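Local coordinates for protein porin (Rhodobacter capsulatus, PDB 2POR) that forms trimeric outer-membrane channels through which small hydrophilic solutes, up to about 0.6 kDa, diffuse passively, at residues D58-L63 / K69-D74; A78-F83 / T106-L111; Y91-L94 / G99-I102; G280-D285 / D290-L295. All coordinates share one frame; numbering follows the deposited sequence.

Interaction 1: D58-L63 / K69-D74; sequences DGTVFL and KIEMGD
Phe62 and Lys69 meet at a slant on one face of an antiparallel hairpin. The extended lysine chain, with CG anti to the backbone N (chi1 -179°), carries its end over one face of the ring: CE makes a CH-pi contact, and NZ stands 4.6 Å from the ring centroid in a cation-pi contact, 12° off the normal. On the same side of the sheet as Phe62, Glu71 slants past Thr60, laying CG 3.6 Å from Thr60 CB and bringing OE2 to 3.1 Å from Thr60 OG1, a close polar approach. Were Glu71 an alanine, the Thr60 side chain would probably lose the CG and carboxylate that lie along it, opening a gap beside CB and CG2. Beyond the strand ends, the Asp58 and Asp74 carboxylates lie side by side, OD1 and OD2 3.4 Å apart, a pairing likely to be unfavourable if both are charged; one water joins Asp74 OD2 to Gly59 N. Paired backbone bonds link Val61 with Met72 and Leu63 with Ile70, and Asp74 N adds a bond to Gly59 O. Strand 40-46 flanks the hairpin beside Thr60 and Phe62, strand 118-125 beside Lys69 and Glu71, while Val61, Leu63 and Met72 pack on a second subunit of the trimer.

Interaction 2: A78-F83 / T106-L111; sequences ASEALF and TGDERL. With CA (calcium ion), chain B.
Glu80 and Asp108 are brought together by a shared calcium ion. Glu80 grips it with both carboxylate oxygens, OE1 and OE2 each 2.5 Å from the metal, whereas Asp108 uses OD2 alone, at 2.2 Å. The two carboxylate planes are turned 71° apart, and Glu80 OE1 lies 3.4 Å from Asp108 OD2, a closeness that the cation between them would make tolerable. Four waters complete seven-fold coordination, so this site is heavily hydrated. The glutamate arrives as an extended chain from helix 78-83, its CG anti to the backbone N (chi1 -170°). In the second shell a water donates both to Glu80 OE1 and to Thr106 O, fixing the carboxylate against the backbone of the other segment. Asp108 itself sits in a type I' turn from Gly107 to Arg110, closed by Arg110 N to Gly107 O at 3.2 Å, and its backbone is hydrogen-bonded to Ala75. Farther out, Ser79 OG bonds Glu185 and Thr106 OG1 bonds Glu168, tying helix and loop to the barrel wall. A short helix and an acidic turn held by calcium belong here to the long loop between the fifth and sixth strands, which in porins of this kind folds into the barrel and narrows the channel.

Interaction 3: Y91-L94 / G99-I102; sequences YTDL and GNDI. With CA (calcium ion), chain C.
Asp93 and Asn100 converge on one calcium ion, and metal coordination carries most of this contact. Asp93 is bidentate, OD1 at 2.3 Å and OD2 at 2.4 Å from the ion; Asn100 gives its amide oxygen OD1, and Asp101 gives OD1 alone, at 2.2 Å. Two waters and two further atoms from outside the segments make eight ligands, with Asp95 among the donors. The carboxylate of Asp93 and the amide of Asn100 stand 66° apart in plane and cross at about a right angle. Asp93 OD1 and Asn100 OD1 come to 2.9 Å because both are ligands of the ion, without a hydrogen bond. Asn100 places its CG between the backbone N and the carbonyl carbon (chi1 65°), directing OD1 to the metal.

Hydrogen bonds tie the ligands to one another and to the loop. Asn100 ND2 donates to a metal-bound water at 2.8 Å and also to Leu86 O, so the oxygen serves the metal and the nitrogen two acceptors, which would disfavour a flipped amide. The other coordinated water donates to Asp101 OD2, the oxygen that does not bind this ion. A separate water spans Leu94 O, at 2.7 Å, and, weakly, Gly99 N.

Charge is concentrated here: Asp93, Asp95 and Asp101 would probably repel one another without the cation. A second calcium lies about 4 Å from the nearest atom of the Asp101 side chain. Around the site, Gln250 of strand 243-254 bonds the carbonyls of Gly99 and Asp101, and Leu94 packs on strands 275-284 and 292-300, so the loop is held against the barrel's inner wall.

Interaction 4: G280-D285 / D290-L295; sequences GIADND and DMVADL. With C8E ((hydroxyethyloxy)tri(ethyloxy)octane), chain F.
Ile281 and Ala282 pair with Ala293 and Val292 in the last antiparallel hairpin of the 16-stranded porin barrel, whose strands 275-284 and 292-300 are joined by a short loop. Two hydrogen-bonded pairs hold it: Gly280 with Asp294, through bonds of 3.2 Å (Gly280 N to Asp294 O) and 3.1 Å (Asp294 N to Gly280 O), and Ala282 with Val292 (Ala282 N to Val292 O and Val292 N to Ala282 O, each 3.0 Å). On one face Ala282 CB meets Val292 CG2, and Asp294 turns its carboxylate to Tyr91 N and Thr92 OG1 of the loop inside the barrel. Toward the hairpin's loop end, Asp283 crosses Met291 at about a right angle, its CG 3.8 Å from Met291 CA, while OD1 takes a weak bond from Asn284 N. A glycine in place of Asp283 would probably bare this flank of Met291 and leave Asn284 N without that acceptor. The opposite face carries Ile281 and Ala293, with a bound detergent whose C4 touches Ile281 CD1, as suits the membrane side of the wall. There Met291, bent at chi3 (71°), brings SD to 3.5 Å from Ile281 CG1, and Ile281 CD1 presses on Ala293 CB at 3.4 Å, tighter than usual.

From the N terminus, interaction 1 closes the tight turn between strands 60-65 and 68-73. The chain then leaves the wall through helix 78-83 into the long inner loop. Interaction 2 closes 22 intervening residues of that loop, and interaction 3, a smaller closure over four residues, lies wholly within them. Asp74 of interaction 1 touches Glu109 of interaction 2, so the hairpin and the loop meet at the loop's root. Interaction 4 much later closes the four residues 286-289 between the last two strands, on the far side of the chain's centre from interaction 1. Thr92 and Tyr91 of interaction 3 reach Asp294 there, so the loop spans the barrel wall to wall; none of the closures cross.

Interaction 1: D58-L63 / K69-D74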
loop_
_atom_site.group_PDB
_atom_site.type_symbol
_atom_site.label_atom_id
_atom_site.label_comp_id
_atom_site.label_asym_id
_atom_site.label_seq_id
_atom_site.Cartn_x
_atom_site.Cartn_y
_atom_site.Cartn_z
ATOM N N ASP A 58 5.345 -10.813 -3.403
ATOM C CA ASP A 58 3.922 -10.959 -3.677
ATOM C C ASP A 58 3.690 -10.656 -5.171
ATOM O O ASP A 58 4.520 -9.992 -5.786
ATOM C CB ASP A 58 3.114 -9.974 -2.892
ATOM C CG ASP A 58 3.042 -10.299 -1.397
ATOM O OD1 ASP A 58 2.901 -11.465 -1.032
ATOM O OD2 ASP A 58 3.108 -9.355 -0.624
ATOM N N GLY A 59 2.575 -11.126 -5.704
ATOM C CA GLY A 59 2.235 -10.913 -7.113
ATOM C C GLY A 59 3.076 -11.789 -7.999
ATOM O O GLY A 59 4.005 -12.468 -7.538
ATOM N N THR A 60 2.779 -11.883 -9.299
ATOM C CA THR A 60 3.610 -12.658 -10.234
ATOM C C THR A 60 3.869 -11.891 -11.540
ATOM O O THR A 60 3.112 -10.952 -11.816
ATOM C CB THR A 60 2.974 -14.004 -10.629
ATOM O OG1 THR A 60 1.626 -13.772 -11.001
ATOM C CG2 THR A 60 3.033 -15.017 -9.493
ATOM N N VAL A 61 4.949 -12.219 -12.254
ATOM C CA VAL A 61 5.319 -11.658 -13.548
ATOM C C VAL A 61 5.402 -12.890 -14.474
ATOM O O VAL A 61 5.842 -13.972 -14.029
ATOM C CB VAL A 61 6.684 -10.936 -13.463
ATOM C CG1 VAL A 61 7.092 -10.375 -14.824
ATOM C CG2 VAL A 61 6.573 -9.787 -12.504
ATOM N N PHE A 62 4.947 -12.842 -15.743
ATOM C CA PHE A 62 5.061 -14.009 -16.615
ATOM C C PHE A 62 5.395 -13.626 -18.062
ATOM O O PHE A 62 5.216 -12.468 -18.485
ATOM C CB PHE A 62 3.772 -14.818 -16.602
ATOM C CG PHE A 62 2.595 -14.203 -17.367
ATOM C CD1 PHE A 62 2.434 -14.455 -18.734
ATOM C CD2 PHE A 62 1.681 -13.422 -16.685
ATOM C CE1 PHE A 62 1.349 -13.925 -19.406
ATOM C CE2 PHE A 62 0.597 -12.896 -17.378
ATOM C CZ PHE A 62 0.426 -13.144 -18.731
ATOM N N LEU A 63 5.888 -14.639 -18.766
ATOM C CA LEU A 63 6.203 -14.586 -20.198
ATOM C C LEU A 63 5.710 -15.893 -20.759
ATOM O O LEU A 63 6.037 -16.918 -20.155
ATOM C CB LEU A 63 7.701 -14.530 -20.506
ATOM C CG LEU A 63 8.105 -14.449 -21.987
ATOM C CD1 LEU A 63 7.659 -13.125 -22.596
ATOM C CD2 LEU A 63 9.601 -14.494 -22.085
ATOM N N LYS A 69 4.659 -21.390 -20.307
ATOM C CA LYS A 69 4.590 -20.123 -19.593
ATOM C C LYS A 69 5.590 -20.169 -18.429
ATOM O O LYS A 69 5.637 -21.176 -17.723
ATOM C CB LYS A 69 3.179 -19.963 -19.068
ATOM C CG LYS A 69 2.933 -18.664 -18.301
ATOM C CD LYS A 69 1.520 -18.786 -17.768
ATOM C CE LYS A 69 1.184 -17.595 -16.930
ATOM N NZ LYS A 69 -0.212 -17.642 -16.522
ATOM N N ILE A 70 6.341 -19.124 -18.228
ATOM C CA ILE A 70 7.299 -19.003 -17.131
ATOM C C ILE A 70 6.759 -17.896 -16.240
ATOM O O ILE A 70 6.574 -16.768 -16.711
ATOM C CB ILE A 70 8.665 -18.597 -17.683
ATOM C CG1 ILE A 70 9.197 -19.697 -18.592
ATOM C CG2 ILE A 70 9.629 -18.360 -16.523
ATOM C CD1 ILE A 70 10.357 -19.185 -19.465
ATOM N N GLU A 71 6.537 -18.133 -14.953
ATOM C CA GLU A 71 5.982 -17.155 -14.032
ATOM C C GLU A 71 6.953 -17.009 -12.832
ATOM O O GLU A 71 7.433 -18.056 -12.357
ATOM C CB GLU A 71 4.665 -17.706 -13.632
ATOM C CG GLU A 71 3.799 -16.761 -12.847
ATOM C CD GLU A 71 2.420 -17.334 -12.529
ATOM O OE1 GLU A 71 2.316 -18.545 -12.443
ATOM O OE2 GLU A 71 1.459 -16.566 -12.389
ATOM N N MET A 72 7.247 -15.810 -12.313
ATOM C CA MET A 72 8.176 -15.660 -11.195
ATOM C C MET A 72 7.516 -14.733 -10.212
ATOM O O MET A 72 6.880 -13.751 -10.638
ATOM C CB MET A 72 9.453 -15.071 -11.701
ATOM C CG MET A 72 10.566 -15.056 -10.633
ATOM S SD MET A 72 12.153 -14.505 -11.267
ATOM C CE MET A 72 12.567 -15.909 -12.236
ATOM N N GLY A 73 7.592 -15.050 -8.907
ATOM C CA GLY A 73 7.092 -14.182 -7.842
ATOM C C GLY A 73 6.463 -15.075 -6.805
ATOM O O GLY A 73 6.976 -16.159 -6.520
ATOM N N ASP A 74 5.286 -14.715 -6.333
ATOM C CA ASP A 74 4.573 -15.505 -5.383
ATOM C C ASP A 74 3.719 -16.499 -6.174
ATOM O O ASP A 74 2.508 -16.358 -6.292
ATOM C CB ASP A 74 3.753 -14.545 -4.492
ATOM C CG ASP A 74 2.987 -15.188 -3.331
ATOM O OD1 ASP A 74 2.984 -16.427 -3.189
ATOM O OD2 ASP A 74 2.370 -14.438 -2.562
HETATM O O HOH W 1 0.817 -12.634 -4.081
#

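Interaction 2: A78-F83 / T106-L111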
loop_
_atom_site.group_PDB
_atom_site.type_symbol
_atom_site.label_atom_id
_atom_site.label_comp_id
_atom_site.label_asym_id
_atom_site.label_seq_id
_atom_site.Cartn_x
_atom_site.Cartn_y
_atom_site.Cartn_z
ATOM N N ALA A 78 4.149 -26.639 -8.689
ATOM C CA ALA A 78 3.640 -27.429 -9.816
ATOM C C ALA A 78 2.399 -28.242 -9.568
ATOM O O ALA A 78 1.448 -28.172 -10.356
ATOM C CB ALA A 78 4.704 -28.342 -10.262
ATOM N N SER A 79 2.277 -28.985 -8.460
ATOM C CA SER A 79 1.079 -29.741 -8.178
ATOM C C SER A 79 -0.137 -28.878 -7.920
ATOM O O SER A 79 -1.209 -29.151 -8.471
ATOM C CB SER A 79 1.285 -30.654 -6.967
ATOM O OG SER A 79 2.462 -31.418 -7.175
ATOM N N GLU A 80 -0.043 -27.833 -7.097
ATOM C CA GLU A 80 -1.170 -26.977 -6.818
ATOM C C GLU A 80 -1.595 -26.274 -8.122
ATOM O O GLU A 80 -2.802 -26.180 -8.325
ATOM C CB GLU A 80 -0.767 -25.957 -5.794
ATOM C CG GLU A 80 -2.009 -25.243 -5.332
ATOM C CD GLU A 80 -1.911 -24.409 -4.079
ATOM O OE1 GLU A 80 -0.905 -24.425 -3.379
ATOM O OE2 GLU A 80 -2.889 -23.759 -3.722
ATOM N N ALA A 81 -0.640 -25.844 -8.960
ATOM C CA ALA A 81 -0.875 -25.184 -10.254
ATOM C C ALA A 81 -1.768 -26.098 -11.122
ATOM O O ALA A 81 -2.708 -25.605 -11.758
ATOM C CB ALA A 81 0.445 -24.941 -10.979
ATOM N N LEU A 82 -1.601 -27.426 -11.125
ATOM C CA LEU A 82 -2.491 -28.292 -11.887
ATOM C C LEU A 82 -3.714 -28.786 -11.158
ATOM O O LEU A 82 -4.753 -28.888 -11.812
ATOM C CB LEU A 82 -1.731 -29.514 -12.427
ATOM C CG LEU A 82 -0.489 -29.219 -13.255
ATOM C CD1 LEU A 82 0.013 -30.471 -13.931
ATOM C CD2 LEU A 82 -0.817 -28.157 -14.269
ATOM N N PHE A 83 -3.758 -29.066 -9.834
ATOM C CA PHE A 83 -4.935 -29.704 -9.225
ATOM C C PHE A 83 -5.762 -28.829 -8.328
ATOM O O PHE A 83 -6.896 -29.209 -8.032
ATOM C CB PHE A 83 -4.526 -30.985 -8.428
ATOM C CG PHE A 83 -3.568 -31.878 -9.230
ATOM C CD1 PHE A 83 -3.907 -32.301 -10.512
ATOM C CD2 PHE A 83 -2.332 -32.223 -8.707
ATOM C CE1 PHE A 83 -3.007 -33.041 -11.236
ATOM C CE2 PHE A 83 -1.441 -32.962 -9.439
ATOM C CZ PHE A 83 -1.781 -33.365 -10.705
ATOM N N THR A 106 5.073 -27.644 -1.319
ATOM C CA THR A 106 5.899 -26.528 -1.784
ATOM C C THR A 106 5.056 -25.407 -2.422
ATOM O O THR A 106 3.840 -25.593 -2.591
ATOM C CB THR A 106 7.009 -27.043 -2.803
ATOM O OG1 THR A 106 6.357 -27.363 -4.043
ATOM C CG2 THR A 106 7.829 -28.254 -2.246
ATOM N N GLY A 107 5.700 -24.272 -2.759
ATOM C CA GLY A 107 5.091 -23.134 -3.442
ATOM C C GLY A 107 4.089 -22.514 -2.522
ATOM O O GLY A 107 3.993 -22.863 -1.340
ATOM N N ASP A 108 3.396 -21.524 -3.056
ATOM C CA ASP A 108 2.346 -20.830 -2.335
ATOM C C ASP A 108 2.790 -20.376 -0.934
ATOM O O ASP A 108 2.210 -20.728 0.107
ATOM C CB ASP A 108 1.127 -21.729 -2.191
ATOM C CG ASP A 108 -0.149 -20.989 -1.824
ATOM O OD1 ASP A 108 -0.204 -19.766 -1.935
ATOM O OD2 ASP A 108 -1.146 -21.631 -1.466
ATOM N N GLU A 109 3.908 -19.639 -1.004
ATOM C CA GLU A 109 4.517 -18.947 0.127
ATOM C C GLU A 109 5.255 -19.857 1.118
ATOM O O GLU A 109 5.543 -19.415 2.228
ATOM C CB GLU A 109 3.471 -18.151 0.910
ATOM C CG GLU A 109 2.757 -17.105 0.083
ATOM C CD GLU A 109 1.750 -16.343 0.908
ATOM O OE1 GLU A 109 0.737 -16.940 1.265
ATOM O OE2 GLU A 109 2.010 -15.175 1.202
ATOM N N ARG A 110 5.597 -21.106 0.789
ATOM C CA ARG A 110 6.444 -21.968 1.639
ATOM C C ARG A 110 7.818 -21.309 1.810
ATOM O O ARG A 110 8.292 -21.121 2.937
ATOM C CB ARG A 110 6.610 -23.366 1.004
ATOM C CG ARG A 110 7.441 -24.378 1.807
ATOM C CD ARG A 110 6.662 -24.659 3.117
ATOM N NE ARG A 110 5.556 -25.560 2.819
ATOM C CZ ARG A 110 4.359 -25.575 3.397
ATOM N NH1 ARG A 110 4.084 -24.711 4.347
ATOM N NH2 ARG A 110 3.430 -26.470 3.063
ATOM N N LEU A 111 8.485 -20.898 0.736
ATOM C CA LEU A 111 9.764 -20.239 0.816
ATOM C C LEU A 111 9.791 -18.839 0.238
ATOM O O LEU A 111 10.807 -18.136 0.324
ATOM C CB LEU A 111 10.778 -21.097 0.114
ATOM C CG LEU A 111 11.137 -22.399 0.798
ATOM C CD1 LEU A 111 12.058 -23.226 -0.031
ATOM C CD2 LEU A 111 11.850 -22.056 2.072
HETATM CA CA CA B . -2.179 -23.620 -1.353
HETATM O O HOH W 2 1.766 -24.961 -4.127
HETATM O O HOH W 3 -4.340 -22.765 -1.371
HETATM O O HOH W 4 -3.394 -25.551 -1.253
HETATM O O HOH W 5 -0.402 -24.835 -0.234
HETATM O O HOH W 6 -2.755 -23.299 0.928
#

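Interaction 3: Y91-L94 / G99-I102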
loop_
_atom_site.group_PDB
_atom_site.type_symbol
_atom_site.label_atom_id
_atom_site.label_comp_id
_atom_site.label_asym_id
_atom_site.label_seq_id
_atom_site.Cartn_x
_atom_site.Cartn_y
_atom_site.Cartn_z
ATOM N N TYR A 91 -18.298 -17.562 3.433
ATOM C CA TYR A 91 -17.988 -16.309 2.767
ATOM C C TYR A 91 -16.622 -15.798 3.164
ATOM O O TYR A 91 -16.052 -15.039 2.398
ATOM C CB TYR A 91 -19.060 -15.270 3.086
ATOM C CG TYR A 91 -18.873 -14.363 4.297
ATOM C CD1 TYR A 91 -18.224 -13.169 4.151
ATOM C CD2 TYR A 91 -19.365 -14.715 5.539
ATOM C CE1 TYR A 91 -18.073 -12.344 5.239
ATOM C CE2 TYR A 91 -19.224 -13.888 6.639
ATOM C CZ TYR A 91 -18.572 -12.713 6.467
ATOM O OH TYR A 91 -18.384 -11.879 7.526
ATOM N N THR A 92 -16.058 -16.135 4.350
ATOM C CA THR A 92 -14.729 -15.650 4.768
ATOM C C THR A 92 -13.648 -16.679 4.424
ATOM O O THR A 92 -12.482 -16.401 4.652
ATOM C CB THR A 92 -14.671 -15.365 6.321
ATOM O OG1 THR A 92 -14.957 -16.603 6.958
ATOM C CG2 THR A 92 -15.684 -14.398 6.841
ATOM N N ASP A 93 -13.982 -17.845 3.831
ATOM C CA ASP A 93 -13.118 -18.994 3.554
ATOM C C ASP A 93 -12.684 -19.542 4.908
ATOM O O ASP A 93 -11.632 -19.176 5.464
ATOM C CB ASP A 93 -11.879 -18.608 2.703
ATOM C CG ASP A 93 -10.973 -19.762 2.313
ATOM O OD1 ASP A 93 -11.245 -20.951 2.536
ATOM O OD2 ASP A 93 -9.910 -19.519 1.750
ATOM N N LEU A 94 -13.551 -20.382 5.481
ATOM C CA LEU A 94 -13.382 -20.851 6.868
ATOM C C LEU A 94 -12.295 -21.889 6.985
ATOM O O LEU A 94 -12.566 -23.078 7.084
ATOM C CB LEU A 94 -14.670 -21.459 7.407
ATOM C CG LEU A 94 -15.813 -20.549 7.681
ATOM C CD1 LEU A 94 -17.084 -21.394 7.905
ATOM C CD2 LEU A 94 -15.477 -19.665 8.857
ATOM N N GLY A 99 -9.413 -26.201 6.951
ATOM C CA GLY A 99 -9.764 -25.577 5.692
ATOM C C GLY A 99 -9.866 -26.494 4.501
ATOM O O GLY A 99 -9.616 -27.695 4.538
ATOM N N ASN A 100 -10.188 -25.904 3.371
ATOM C CA ASN A 100 -10.451 -26.651 2.134
ATOM C C ASN A 100 -9.202 -26.859 1.331
ATOM O O ASN A 100 -9.181 -27.607 0.367
ATOM C CB ASN A 100 -11.488 -25.860 1.313
ATOM C CG ASN A 100 -10.949 -24.515 0.846
ATOM O OD1 ASN A 100 -10.579 -23.640 1.632
ATOM N ND2 ASN A 100 -10.840 -24.309 -0.457
ATOM N N ASP A 101 -8.107 -26.185 1.637
ATOM C CA ASP A 101 -6.903 -26.234 0.834
ATOM C C ASP A 101 -6.251 -27.572 0.864
ATOM O O ASP A 101 -6.220 -28.208 1.905
ATOM C CB ASP A 101 -5.900 -25.199 1.325
ATOM C CG ASP A 101 -6.447 -23.770 1.401
ATOM O OD1 ASP A 101 -7.617 -23.452 1.728
ATOM O OD2 ASP A 101 -5.636 -22.926 1.088
ATOM N N ILE A 102 -5.752 -28.061 -0.242
ATOM C CA ILE A 102 -5.076 -29.328 -0.230
ATOM C C ILE A 102 -3.669 -29.063 0.336
ATOM O O ILE A 102 -3.086 -28.014 0.028
ATOM C CB ILE A 102 -5.083 -29.896 -1.704
ATOM C CG1 ILE A 102 -6.497 -30.397 -2.049
ATOM C CG2 ILE A 102 -4.051 -31.019 -1.882
ATOM C CD1 ILE A 102 -6.593 -30.932 -3.519
HETATM CA CA CA C . -9.167 -21.839 1.955
HETATM O O HOH W 7 -11.699 -24.970 8.795
HETATM O O HOH W 8 -9.621 -21.757 -0.391
HETATM O O HOH W 9 -7.325 -20.756 1.269
#

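Interaction 4: G280-D285 / D290-L295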
loop_
_atom_site.group_PDB
_atom_site.type_symbol
_atom_site.label_atom_id
_atom_site.label_comp_id
_atom_site.label_asym_id
_atom_site.label_seq_id
_atom_site.Cartn_x
_atom_site.Cartn_y
_atom_site.Cartn_z
ATOM N N GLY A 280 -21.447 -21.146 5.737
ATOM C CA GLY A 280 -20.855 -22.470 5.830
ATOM C C GLY A 280 -20.509 -22.798 7.274
ATOM O O GLY A 280 -20.636 -21.958 8.165
ATOM N N ILE A 281 -20.081 -24.020 7.446
ATOM C CA ILE A 281 -19.792 -24.589 8.738
ATOM C C ILE A 281 -18.490 -25.346 8.524
ATOM O O ILE A 281 -18.275 -25.918 7.447
ATOM C CB ILE A 281 -21.087 -25.432 9.055
ATOM C CG1 ILE A 281 -21.490 -24.935 10.368
ATOM C CG2 ILE A 281 -20.993 -26.949 9.074
ATOM C CD1 ILE A 281 -22.425 -23.747 10.198
ATOM N N ALA A 282 -17.546 -25.353 9.478
ATOM C CA ALA A 282 -16.325 -26.135 9.319
ATOM C C ALA A 282 -15.842 -26.591 10.708
ATOM O O ALA A 282 -16.078 -25.934 11.740
ATOM C CB ALA A 282 -15.199 -25.322 8.685
ATOM N N ASP A 283 -15.165 -27.736 10.741
ATOM C CA ASP A 283 -14.641 -28.289 11.979
ATOM C C ASP A 283 -13.599 -29.354 11.763
ATOM O O ASP A 283 -13.228 -29.701 10.631
ATOM C CB ASP A 283 -15.784 -28.873 12.769
ATOM C CG ASP A 283 -15.563 -28.893 14.272
ATOM O OD1 ASP A 283 -14.518 -28.470 14.809
ATOM O OD2 ASP A 283 -16.513 -29.343 14.893
ATOM N N ASN A 284 -13.048 -29.847 12.862
ATOM C CA ASN A 284 -12.197 -31.007 12.752
ATOM C C ASN A 284 -12.511 -31.795 14.010
ATOM O O ASN A 284 -13.231 -31.342 14.898
ATOM C CB ASN A 284 -10.703 -30.643 12.708
ATOM C CG ASN A 284 -10.205 -29.871 13.901
ATOM O OD1 ASN A 284 -10.490 -30.180 15.058
ATOM N ND2 ASN A 284 -9.467 -28.808 13.679
ATOM N N ASP A 285 -11.978 -32.989 14.071
ATOM C CA ASP A 285 -12.192 -33.858 15.222
ATOM C C ASP A 285 -11.176 -33.735 16.369
ATOM O O ASP A 285 -11.066 -34.628 17.214
ATOM C CB ASP A 285 -12.227 -35.313 14.725
ATOM C CG ASP A 285 -10.936 -35.888 14.154
ATOM O OD1 ASP A 285 -9.921 -35.182 14.012
ATOM O OD2 ASP A 285 -10.959 -37.078 13.835
ATOM N N ASP A 290 -14.202 -26.311 18.637
ATOM C CA ASP A 290 -15.623 -25.989 18.489
ATOM C C ASP A 290 -15.730 -25.615 16.999
ATOM O O ASP A 290 -14.767 -25.132 16.399
ATOM C CB ASP A 290 -16.098 -24.758 19.248
ATOM C CG ASP A 290 -15.338 -24.400 20.513
ATOM O OD1 ASP A 290 -14.319 -23.684 20.428
ATOM O OD2 ASP A 290 -15.813 -24.834 21.566
ATOM N N MET A 291 -16.905 -25.825 16.418
ATOM C CA MET A 291 -17.201 -25.543 15.025
ATOM C C MET A 291 -17.207 -24.042 14.754
ATOM O O MET A 291 -17.801 -23.285 15.559
ATOM C CB MET A 291 -18.551 -26.108 14.739
ATOM C CG MET A 291 -19.044 -26.055 13.313
ATOM S SD MET A 291 -20.794 -26.508 13.359
ATOM C CE MET A 291 -21.466 -25.059 14.132
ATOM N N VAL A 292 -16.527 -23.660 13.649
ATOM C CA VAL A 292 -16.582 -22.280 13.150
ATOM C C VAL A 292 -17.716 -22.199 12.098
ATOM O O VAL A 292 -18.152 -23.213 11.526
ATOM C CB VAL A 292 -15.219 -21.824 12.512
ATOM C CG1 VAL A 292 -14.227 -21.778 13.642
ATOM C CG2 VAL A 292 -14.719 -22.721 11.401
ATOM N N ALA A 293 -18.278 -21.031 11.848
ATOM C CA ALA A 293 -19.375 -20.872 10.905
ATOM C C ALA A 293 -19.378 -19.432 10.415
ATOM O O ALA A 293 -18.779 -18.558 11.069
ATOM C CB ALA A 293 -20.717 -21.125 11.582
ATOM N N ASP A 294 -20.015 -19.101 9.279
ATOM C CA ASP A 294 -20.185 -17.699 8.919
ATOM C C ASP A 294 -21.396 -17.527 8.019
ATOM O O ASP A 294 -21.919 -18.547 7.529
ATOM C CB ASP A 294 -18.933 -17.183 8.228
ATOM C CG ASP A 294 -18.583 -17.711 6.845
ATOM O OD1 ASP A 294 -19.419 -18.163 6.070
ATOM O OD2 ASP A 294 -17.412 -17.642 6.513
ATOM N N LEU A 295 -21.812 -16.290 7.803
ATOM C CA LEU A 295 -22.925 -16.004 6.928
ATOM C C LEU A 295 -22.744 -14.589 6.458
ATOM O O LEU A 295 -22.677 -13.659 7.270
ATOM C CB LEU A 295 -24.240 -16.136 7.679
ATOM C CG LEU A 295 -25.500 -15.815 6.804
ATOM C CD1 LEU A 295 -25.632 -16.818 5.659
ATOM C CD2 LEU A 295 -26.751 -15.909 7.628
HETATM C C1 C8E F . -24.826 -24.642 5.830
HETATM C C2 C8E F . -24.718 -23.154 5.440
HETATM C C3 C8E F . -25.246 -22.133 6.460
HETATM C C4 C8E F . -24.376 -21.845 7.691
HETATM C C5 C8E F . -25.066 -20.722 8.454
HETATM C C6 C8E F . -24.473 -20.454 9.823
HETATM C C7 C8E F . -25.496 -19.761 10.741
HETATM C C8 C8E F . -25.544 -18.228 10.653
HETATM O O9 C8E F . -26.733 -17.511 11.076
HETATM C C10 C8E F . -26.750 -16.910 12.395
HETATM C C11 C8E F . -26.553 -15.404 12.655
HETATM O O12 C8E F . -26.964 -14.932 13.952
HETATM C C13 C8E F . -25.907 -14.639 14.889
HETATM C C14 C8E F . -25.840 -13.317 15.693
HETATM O O15 C8E F . -25.406 -12.057 15.134
HETATM C C16 C8E F . -24.301 -11.487 15.855
HETATM C C17 C8E F . -23.941 -10.023 15.655
HETATM O O18 C8E F . -22.848 -9.465 16.380
HETATM C C19 C8E F . -23.291 -8.322 17.113
HETATM C C20 C8E F . -23.478 -8.452 18.622
HETATM O O21 C8E F . -24.063 -7.305 19.238
#